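Local atomic coordinates of butyryl-CoA dehydrogenase (Marinomonas mediterranea, PDB entry 6CXT), a protein that belongs to the acyl-CoA dehydrogenase family of flavoproteins and binds flavin-adenine dinucleotide partly against a beta-sheet domain. Residues N136-T140 against N151-S155; S155-S161 against A207-V212. Residues are numbered along the deposited sequence.

Contact 1: N136-T140 against N151-S155; sequences NLATT and NGGKS
Residues 151-155 are extended strand; 136-140 is an irregular loop that turns into strand geometry only at Thr140. The register is antiparallel, with CA-CA distances of 5.3 Å for Thr140-Asn151 and 4.1 Å for Thr139-Gly152. Two backbone hydrogen bonds make Thr140-Asn151 a hydrogen-bonded pair: Thr140 N to Asn151 O at 2.9 Å and Asn151 N to Thr140 O at 3.0 Å. Asn151 O also meets Thr139 CA in a CA-H...O contact of 3.3 Å. A water donates to Ala138 O at 2.8 Å and, weakly, to Asn151 O at 3.4 Å. Thr139, in the m rotamer, sets OG1 3.6 Å from Gly152 CA. Gly152 (phi/psi 158/171) has no room for a CB, which would clash with this hydroxyl and with the preceding carbonyl. Lys154 (m, m, t, t) bends back, bringing CE 3.5 Å from Thr139 OG1 and NZ 4.1 Å from Leu137 CD2. Glu127 receives both polar ends, through a salt bridge with Lys154 and a hydrogen bond from Thr139. The pair opens the hairpin of strands 140-144 and 147-158; Leu137 and Thr139 pack on strand 165-171, and Gly152 and Lys154 hydrogen-bond through their backbones to strand 209-220.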
ATOM      1  N   ASN B 136     -18.689  -0.468  28.738  1.00 34.06           N
ATOM      2  CA  ASN B 136     -19.892  -0.014  29.367  1.00 40.11           C
ATOM      3  C   ASN B 136     -21.075  -0.723  28.697  1.00 37.05           C
ATOM      4  O   ASN B 136     -21.582  -0.257  27.660  1.00 40.19           O
ATOM      5  CB  ASN B 136     -19.988   1.529  29.305  1.00 40.27           C
ATOM      6  CG  ASN B 136     -21.318   2.048  29.826  1.00 47.92           C
ATOM      7  OD1 ASN B 136     -22.077   1.300  30.445  1.00 56.51           O
ATOM      8  ND2 ASN B 136     -21.615   3.316  29.572  1.00 43.97           N
ATOM      9  N   LEU B 137     -21.485  -1.851  29.270  1.00 29.52           N
ATOM     10  CA  LEU B 137     -22.615  -2.627  28.699  1.00 28.80           C
ATOM     11  C   LEU B 137     -23.927  -2.156  29.331  1.00 32.15           C
ATOM     12  O   LEU B 137     -24.027  -2.116  30.574  1.00 29.23           O
ATOM     13  CB  LEU B 137     -22.395  -4.136  28.867  1.00 27.17           C
ATOM     14  CG  LEU B 137     -21.116  -4.708  28.232  1.00 28.39           C
ATOM     15  CD1 LEU B 137     -21.034  -6.170  28.535  1.00 26.72           C
ATOM     16  CD2 LEU B 137     -21.110  -4.475  26.704  1.00 26.46           C
ATOM     17  N   ALA B 138     -24.868  -1.731  28.476  1.00 30.41           N
ATOM     18  CA  ALA B 138     -26.228  -1.370  28.863  1.00 29.84           C
ATOM     19  C   ALA B 138     -27.093  -2.574  29.323  1.00 29.84           C
ATOM     20  O   ALA B 138     -28.016  -2.395  30.096  1.00 30.58           O
ATOM     21  CB  ALA B 138     -26.926  -0.600  27.762  1.00 30.44           C
ATOM     22  N   THR B 139     -26.762  -3.783  28.881  1.00 27.10           N
ATOM     23  CA  THR B 139     -27.432  -4.999  29.336  1.00 26.02           C
ATOM     24  C   THR B 139     -27.045  -5.224  30.806  1.00 26.83           C
ATOM     25  O   THR B 139     -25.874  -5.243  31.153  1.00 24.54           O
ATOM     26  CB  THR B 139     -27.065  -6.214  28.473  1.00 25.34           C
ATOM     27  OG1 THR B 139     -27.468  -5.944  27.108  1.00 24.89           O
ATOM     28  CG2 THR B 139     -27.809  -7.525  28.977  1.00 24.50           C
ATOM     29  N   THR B 140     -28.069  -5.370  31.670  1.00 27.51           N
ATOM     30  CA  THR B 140     -27.840  -5.527  33.141  1.00 26.96           C
ATOM     31  C   THR B 140     -28.249  -6.906  33.619  1.00 29.29           C
ATOM     32  O   THR B 140     -29.095  -7.559  32.985  1.00 27.45           O
ATOM     33  CB  THR B 140     -28.636  -4.507  33.941  1.00 27.81           C
ATOM     34  OG1 THR B 140     -30.012  -4.660  33.613  1.00 32.14           O
ATOM     35  CG2 THR B 140     -28.207  -3.100  33.580  1.00 29.12           C
ATOM     36  N   ASN B 151     -31.630  -7.917  31.500  1.00 24.67           N
ATOM     37  CA  ASN B 151     -32.366  -6.990  30.757  1.00 27.26           C
ATOM     38  C   ASN B 151     -31.476  -6.235  29.759  1.00 27.78           C
ATOM     39  O   ASN B 151     -30.555  -5.548  30.179  1.00 24.69           O
ATOM     40  CB  ASN B 151     -32.996  -6.007  31.715  1.00 30.51           C
ATOM     41  CG  ASN B 151     -34.257  -5.434  31.171  1.00 41.59           C
ATOM     42  OD1 ASN B 151     -35.276  -6.125  31.041  1.00 39.53           O
ATOM     43  ND2 ASN B 151     -34.199  -4.160  30.815  1.00 44.63           N
ATOM     44  N   GLY B 152     -31.774  -6.321  28.458  1.00 27.22           N
ATOM     45  CA  GLY B 152     -31.053  -5.440  27.484  1.00 26.06           C
ATOM     46  C   GLY B 152     -31.122  -6.036  26.076  1.00 28.18           C
ATOM     47  O   GLY B 152     -31.590  -7.169  25.898  1.00 28.15           O
ATOM     48  N   GLY B 153     -30.674  -5.255  25.086  1.00 25.90           N
ATOM     49  CA  GLY B 153     -30.594  -5.711  23.649  1.00 23.25           C
ATOM     50  C   GLY B 153     -29.135  -6.012  23.241  1.00 21.03           C
ATOM     51  O   GLY B 153     -28.202  -5.349  23.706  1.00 22.74           O
ATOM     52  N   LYS B 154     -28.940  -7.046  22.434  1.00 22.66           N
ATOM     53  CA  LYS B 154     -27.639  -7.391  21.920  1.00 23.13           C
ATOM     54  C   LYS B 154     -27.807  -7.245  20.392  1.00 23.39           C
ATOM     55  O   LYS B 154     -28.815  -7.707  19.832  1.00 19.73           O
ATOM     56  CB  LYS B 154     -27.205  -8.799  22.375  1.00 22.31           C
ATOM     57  CG  LYS B 154     -26.843  -8.908  23.876  1.00 23.70           C
ATOM     58  CD  LYS B 154     -25.834  -7.833  24.339  1.00 22.60           C
ATOM     59  CE  LYS B 154     -25.183  -8.201  25.678  1.00 20.99           C
ATOM     60  NZ  LYS B 154     -24.207  -7.126  26.077  1.00 19.26           N
ATOM     61  N   SER B 155     -26.871  -6.571  19.728  1.00 23.44           N
ATOM     62  CA  SER B 155     -27.257  -6.046  18.412  1.00 24.38           C
ATOM     63  C   SER B 155     -26.812  -6.885  17.152  1.00 26.27           C
ATOM     64  O   SER B 155     -27.492  -6.820  16.081  1.00 29.08           O
ATOM     65  CB  SER B 155     -26.843  -4.587  18.316  1.00 26.28           C
ATOM     66  OG  SER B 155     -25.438  -4.645  18.502  1.00 36.00           O
TER
HETATM   67  O   HOH W   1     -30.647  -2.286  29.300  1.00 52.27           O

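Contact 2: S155-S161 against A207-V212; sequences SYVTNGS and APLNQV. With FAD (flavin-adenine dinucleotide), chain D.
Thr158 makes two hydrogen bonds to the flavin: its N donates to FAD O4 at 2.9 Å and its OG1 (chi1 m) to FAD N5 at 2.7 Å. A water donates to Thr158 OG1 (2.9 Å) and Ala207 O (3.1 Å). The strand segments run antiparallel at 126°, axes 4.4 Å apart. Val157-Asn210 is the hydrogen-bonded pair (Val157 N to Asn210 O 2.8 Å, Asn210 N to Val157 O 3.0 Å), Thr158-Leu209 the non-hydrogen-bonded one; beyond the ladder, Asn159 N donates to Pro208 O (2.8 Å). A type II turn, Val157-Gly160, redirects the chain, and Ser161 N bonds weakly to Asn210 OD1 (2.8 Å), while Asn210 ND2 reaches Asp198. A CB on Gly160 would strike Asn210 CB. Val157 CG2 meets Val212 CG2 at 3.8 Å, and Leu209 CD1 lies 3.9 Å from Tyr156 CB and 3.7 Å from FAD C6. Ala340 and Leu344 of the second subunit pack on Tyr156 and Leu209. This is the middle-domain side of the acyl-CoA dehydrogenase flavin site, completed by residues such as Thr365, Asp367 and the second subunit.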
ATOM      1  N   SER B 155     -26.871  -6.571  19.728  1.00 23.44           N
ATOM      2  CA  SER B 155     -27.257  -6.046  18.412  1.00 24.38           C
ATOM      3  C   SER B 155     -26.812  -6.885  17.152  1.00 26.27           C
ATOM      4  O   SER B 155     -27.492  -6.820  16.081  1.00 29.08           O
ATOM      5  CB  SER B 155     -26.843  -4.587  18.316  1.00 26.28           C
ATOM      6  OG  SER B 155     -25.438  -4.645  18.502  1.00 36.00           O
ATOM      7  N   TYR B 156     -25.755  -7.670  17.289  1.00 21.10           N
ATOM      8  CA  TYR B 156     -25.186  -8.400  16.115  1.00 20.60           C
ATOM      9  C   TYR B 156     -24.812  -9.770  16.607  1.00 18.89           C
ATOM     10  O   TYR B 156     -23.650 -10.061  16.867  1.00 20.49           O
ATOM     11  CB  TYR B 156     -23.910  -7.713  15.612  1.00 19.47           C
ATOM     12  CG  TYR B 156     -24.163  -6.323  15.144  1.00 21.28           C
ATOM     13  CD1 TYR B 156     -24.979  -6.090  14.015  1.00 22.71           C
ATOM     14  CD2 TYR B 156     -23.625  -5.231  15.823  1.00 20.95           C
ATOM     15  CE1 TYR B 156     -25.251  -4.809  13.600  1.00 24.59           C
ATOM     16  CE2 TYR B 156     -23.898  -3.923  15.408  1.00 22.05           C
ATOM     17  CZ  TYR B 156     -24.692  -3.734  14.282  1.00 22.55           C
ATOM     18  OH  TYR B 156     -25.012  -2.502  13.807  1.00 25.63           O
ATOM     19  N   VAL B 157     -25.809 -10.629  16.784  1.00 18.47           N
ATOM     20  CA  VAL B 157     -25.527 -11.941  17.319  1.00 17.00           C
ATOM     21  C   VAL B 157     -25.445 -12.964  16.189  1.00 17.75           C
ATOM     22  O   VAL B 157     -26.480 -13.290  15.575  1.00 16.83           O
ATOM     23  CB  VAL B 157     -26.639 -12.304  18.350  1.00 18.57           C
ATOM     24  CG1 VAL B 157     -26.330 -13.633  18.997  1.00 16.46           C
ATOM     25  CG2 VAL B 157     -26.665 -11.179  19.439  1.00 16.99           C
ATOM     26  N   THR B 158     -24.232 -13.510  15.957  1.00 18.02           N
ATOM     27  CA  THR B 158     -24.068 -14.567  14.993  1.00 17.90           C
ATOM     28  C   THR B 158     -24.768 -15.831  15.553  1.00 20.41           C
ATOM     29  O   THR B 158     -24.599 -16.157  16.751  1.00 20.54           O
ATOM     30  CB  THR B 158     -22.561 -14.803  14.727  1.00 17.24           C
ATOM     31  OG1 THR B 158     -22.055 -13.687  13.969  1.00 17.39           O
ATOM     32  CG2 THR B 158     -22.341 -16.086  13.928  1.00 17.95           C
ATOM     33  N   ASN B 159     -25.539 -16.516  14.704  1.00 17.60           N
ATOM     34  CA  ASN B 159     -26.357 -17.634  15.129  1.00 19.03           C
ATOM     35  C   ASN B 159     -27.563 -17.199  15.986  1.00 18.99           C
ATOM     36  O   ASN B 159     -28.191 -18.076  16.594  1.00 19.13           O
ATOM     37  CB  ASN B 159     -25.552 -18.696  15.919  1.00 17.79           C
ATOM     38  CG  ASN B 159     -24.384 -19.253  15.123  1.00 21.37           C
ATOM     39  OD1 ASN B 159     -24.373 -19.181  13.887  1.00 19.15           O
ATOM     40  ND2 ASN B 159     -23.408 -19.804  15.815  1.00 19.36           N
ATOM     41  N   GLY B 160     -27.864 -15.907  16.044  1.00 19.87           N
ATOM     42  CA  GLY B 160     -28.981 -15.398  16.878  1.00 19.80           C
ATOM     43  C   GLY B 160     -30.279 -16.186  16.669  1.00 21.62           C
ATOM     44  O   GLY B 160     -30.928 -16.658  17.678  1.00 17.43           O
ATOM     45  N   SER B 161     -30.683 -16.350  15.399  1.00 19.11           N
ATOM     46  CA  SER B 161     -31.971 -17.012  15.107  1.00 20.37           C
ATOM     47  C   SER B 161     -32.002 -18.510  15.414  1.00 21.41           C
ATOM     48  O   SER B 161     -33.043 -19.045  15.793  1.00 20.55           O
ATOM     49  CB  SER B 161     -32.425 -16.762  13.660  1.00 19.90           C
ATOM     50  OG  SER B 161     -31.383 -17.222  12.801  1.00 20.34           O
ATOM     51  N   ALA B 207     -24.321 -17.780   7.934  1.00 16.90           N
ATOM     52  CA  ALA B 207     -24.154 -17.504   9.383  1.00 17.58           C
ATOM     53  C   ALA B 207     -25.212 -16.456   9.705  1.00 16.47           C
ATOM     54  O   ALA B 207     -25.055 -15.296   9.358  1.00 17.51           O
ATOM     55  CB  ALA B 207     -22.742 -16.981   9.707  1.00 16.69           C
ATOM     56  N   PRO B 208     -26.294 -16.843  10.411  1.00 18.71           N
ATOM     57  CA  PRO B 208     -27.319 -15.849  10.725  1.00 17.33           C
ATOM     58  C   PRO B 208     -26.737 -14.732  11.578  1.00 16.33           C
ATOM     59  O   PRO B 208     -25.860 -15.001  12.414  1.00 19.58           O
ATOM     60  CB  PRO B 208     -28.329 -16.633  11.605  1.00 17.16           C
ATOM     61  CG  PRO B 208     -28.088 -18.020  11.277  1.00 18.11           C
ATOM     62  CD  PRO B 208     -26.604 -18.159  10.986  1.00 18.32           C
ATOM     63  N   LEU B 209     -27.215 -13.512  11.375  1.00 16.18           N
ATOM     64  CA  LEU B 209     -26.824 -12.384  12.234  1.00 17.69           C
ATOM     65  C   LEU B 209     -28.123 -11.709  12.690  1.00 15.84           C
ATOM     66  O   LEU B 209     -28.958 -11.323  11.886  1.00 16.78           O
ATOM     67  CB  LEU B 209     -25.925 -11.370  11.457  1.00 15.60           C
ATOM     68  CG  LEU B 209     -25.268 -10.316  12.332  1.00 16.77           C
ATOM     69  CD1 LEU B 209     -24.314 -10.893  13.375  1.00 16.43           C
ATOM     70  CD2 LEU B 209     -24.502  -9.311  11.455  1.00 16.63           C
ATOM     71  N   ASN B 210     -28.274 -11.506  14.002  1.00 17.00           N
ATOM     72  CA  ASN B 210     -29.563 -11.025  14.475  1.00 16.59           C
ATOM     73  C   ASN B 210     -29.468 -10.091  15.674  1.00 18.09           C
ATOM     74  O   ASN B 210     -28.580 -10.217  16.513  1.00 17.25           O
ATOM     75  CB  ASN B 210     -30.406 -12.250  15.003  1.00 16.97           C
ATOM     76  CG  ASN B 210     -30.469 -13.384  14.032  1.00 16.15           C
ATOM     77  OD1 ASN B 210     -29.580 -14.230  14.018  1.00 17.34           O
ATOM     78  ND2 ASN B 210     -31.540 -13.428  13.221  1.00 15.83           N
ATOM     79  N   GLN B 211     -30.467  -9.236  15.782  1.00 17.99           N
ATOM     80  CA  GLN B 211     -30.713  -8.512  17.040  1.00 21.50           C
ATOM     81  C   GLN B 211     -31.429  -9.501  18.019  1.00 20.23           C
ATOM     82  O   GLN B 211     -32.327 -10.255  17.593  1.00 18.31           O
ATOM     83  CB  GLN B 211     -31.610  -7.328  16.728  1.00 24.82           C
ATOM     84  CG  GLN B 211     -31.706  -6.341  17.866  1.00 36.61           C
ATOM     85  CD  GLN B 211     -32.097  -4.996  17.347  1.00 50.02           C
ATOM     86  OE1 GLN B 211     -33.176  -4.834  16.770  1.00 54.12           O
ATOM     87  NE2 GLN B 211     -31.207  -4.021  17.505  1.00 56.07           N
ATOM     88  N   VAL B 212     -31.013  -9.476  19.284  1.00 20.50           N
ATOM     89  CA  VAL B 212     -31.626 -10.335  20.308  1.00 21.46           C
ATOM     90  C   VAL B 212     -31.910  -9.404  21.477  1.00 22.38           C
ATOM     91  O   VAL B 212     -31.014  -8.627  21.873  1.00 24.75           O
ATOM     92  CB  VAL B 212     -30.741 -11.506  20.779  1.00 20.89           C
ATOM     93  CG1 VAL B 212     -31.534 -12.394  21.785  1.00 21.52           C
ATOM     94  CG2 VAL B 212     -30.263 -12.386  19.594  1.00 21.61           C
TER
HETATM   95  PA  FAD D 401     -17.603   0.678  16.115  1.00 20.46           P
HETATM   96  O1A FAD D 401     -17.005   0.072  17.370  1.00 22.42           O
HETATM   97  O2A FAD D 401     -18.696   1.733  16.099  1.00 21.99           O
HETATM   98  O5B FAD D 401     -16.363   1.155  15.174  1.00 21.52           O
HETATM   99  C5B FAD D 401     -16.555   1.964  13.991  1.00 20.34           C
HETATM  100  C4B FAD D 401     -15.133   2.351  13.535  1.00 20.31           C
HETATM  101  O4B FAD D 401     -14.453   3.063  14.600  1.00 21.79           O
HETATM  102  C3B FAD D 401     -14.303   1.113  13.215  1.00 21.48           C
HETATM  103  O3B FAD D 401     -13.444   1.530  12.146  1.00 21.94           O
HETATM  104  C2B FAD D 401     -13.440   0.947  14.486  1.00 21.26           C
HETATM  105  O2B FAD D 401     -12.221   0.191  14.276  1.00 21.53           O
HETATM  106  C1B FAD D 401     -13.228   2.428  14.922  1.00 21.91           C
HETATM  107  N9A FAD D 401     -12.882   2.455  16.359  1.00 22.91           N
HETATM  108  C8A FAD D 401     -13.706   2.211  17.413  1.00 25.45           C
HETATM  109  N7A FAD D 401     -12.981   2.226  18.587  1.00 25.52           N
HETATM  110  C5A FAD D 401     -11.677   2.464  18.271  1.00 24.61           C
HETATM  111  C6A FAD D 401     -10.385   2.623  18.990  1.00 26.22           C
HETATM  112  N6A FAD D 401     -10.296   2.492  20.361  1.00 23.55           N
HETATM  113  N1A FAD D 401      -9.272   2.869  18.234  1.00 26.22           N
HETATM  114  C2A FAD D 401      -9.296   2.981  16.862  1.00 24.88           C
HETATM  115  N3A FAD D 401     -10.450   2.869  16.165  1.00 20.63           N
HETATM  116  C4A FAD D 401     -11.631   2.611  16.790  1.00 22.65           C
HETATM  117  N1  FAD D 401     -20.881  -9.284  18.082  1.00 22.50           N
HETATM  118  C2  FAD D 401     -21.268 -10.204  19.037  1.00 23.13           C
HETATM  119  O2  FAD D 401     -21.391  -9.764  20.213  1.00 25.50           O
HETATM  120  N3  FAD D 401     -21.526 -11.516  18.765  1.00 23.03           N
HETATM  121  C4  FAD D 401     -21.473 -11.985  17.502  1.00 23.31           C
HETATM  122  O4  FAD D 401     -21.719 -13.171  17.277  1.00 24.02           O
HETATM  123  C4X FAD D 401     -21.073 -11.043  16.401  1.00 23.41           C
HETATM  124  N5  FAD D 401     -21.019 -11.410  15.101  1.00 23.01           N
HETATM  125  C5X FAD D 401     -20.723 -10.539  14.096  1.00 21.15           C
HETATM  126  C6  FAD D 401     -20.703 -11.029  12.763  1.00 20.91           C
HETATM  127  C7  FAD D 401     -20.419 -10.138  11.707  1.00 21.95           C
HETATM  128  C7M FAD D 401     -20.438 -10.659  10.292  1.00 20.66           C
HETATM  129  C8  FAD D 401     -20.138  -8.719  11.984  1.00 22.01           C
HETATM  130  C8M FAD D 401     -19.819  -7.777  10.871  1.00 19.36           C
HETATM  131  C9  FAD D 401     -20.123  -8.232  13.308  1.00 20.05           C
HETATM  132  C9A FAD D 401     -20.407  -9.118  14.372  1.00 21.96           C
HETATM  133  N10 FAD D 401     -20.442  -8.679  15.734  1.00 20.75           N
HETATM  134  C10 FAD D 401     -20.779  -9.631  16.758  1.00 24.46           C
HETATM  135  C1' FAD D 401     -20.183  -7.293  16.096  1.00 20.19           C
HETATM  136  C2' FAD D 401     -18.668  -7.011  15.965  1.00 21.25           C
HETATM  137  O2' FAD D 401     -17.871  -7.643  16.982  1.00 22.41           O
HETATM  138  C3' FAD D 401     -18.470  -5.506  15.883  1.00 21.65           C
HETATM  139  O3' FAD D 401     -19.063  -5.085  14.638  1.00 21.00           O
HETATM  140  C4' FAD D 401     -17.051  -4.947  16.086  1.00 21.48           C
HETATM  141  O4' FAD D 401     -16.615  -5.160  17.467  1.00 23.58           O
HETATM  142  C5' FAD D 401     -16.999  -3.441  15.790  1.00 23.40           C
HETATM  143  O5' FAD D 401     -18.048  -2.807  16.533  1.00 21.91           O
HETATM  144  P   FAD D 401     -19.013  -1.809  15.793  1.00 22.98           P
HETATM  145  O1P FAD D 401     -20.003  -1.213  16.798  1.00 22.41           O
HETATM  146  O2P FAD D 401     -19.657  -2.417  14.562  1.00 21.90           O
HETATM  147  O3P FAD D 401     -18.127  -0.583  15.256  1.00 20.24           O
HETATM  148  O   HOH W   2     -23.165 -13.704  11.292  1.00 20.90           O

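Overall arrangement
Contacts 1 and 2 come in series along the chain, meeting at Ser155, with centres 14 Å apart. They share strand 147-158, which lies between strands 140-144 and 209-220 in one antiparallel sheet: contact 1 pairs it with the start of the former, contact 2 with the start of the latter. The probable hydrogen bond from Lys154 N to Val212 O, 2.7 Å, joins them directly. Both belong to the acyl-CoA dehydrogenase middle domain. Contact 1 is partly buried, its centre about 22 Å from the centre of the chain, and contact 2 is buried, its centre about 14 Å from it, so the shared strand runs inward from the hairpin to the flavin.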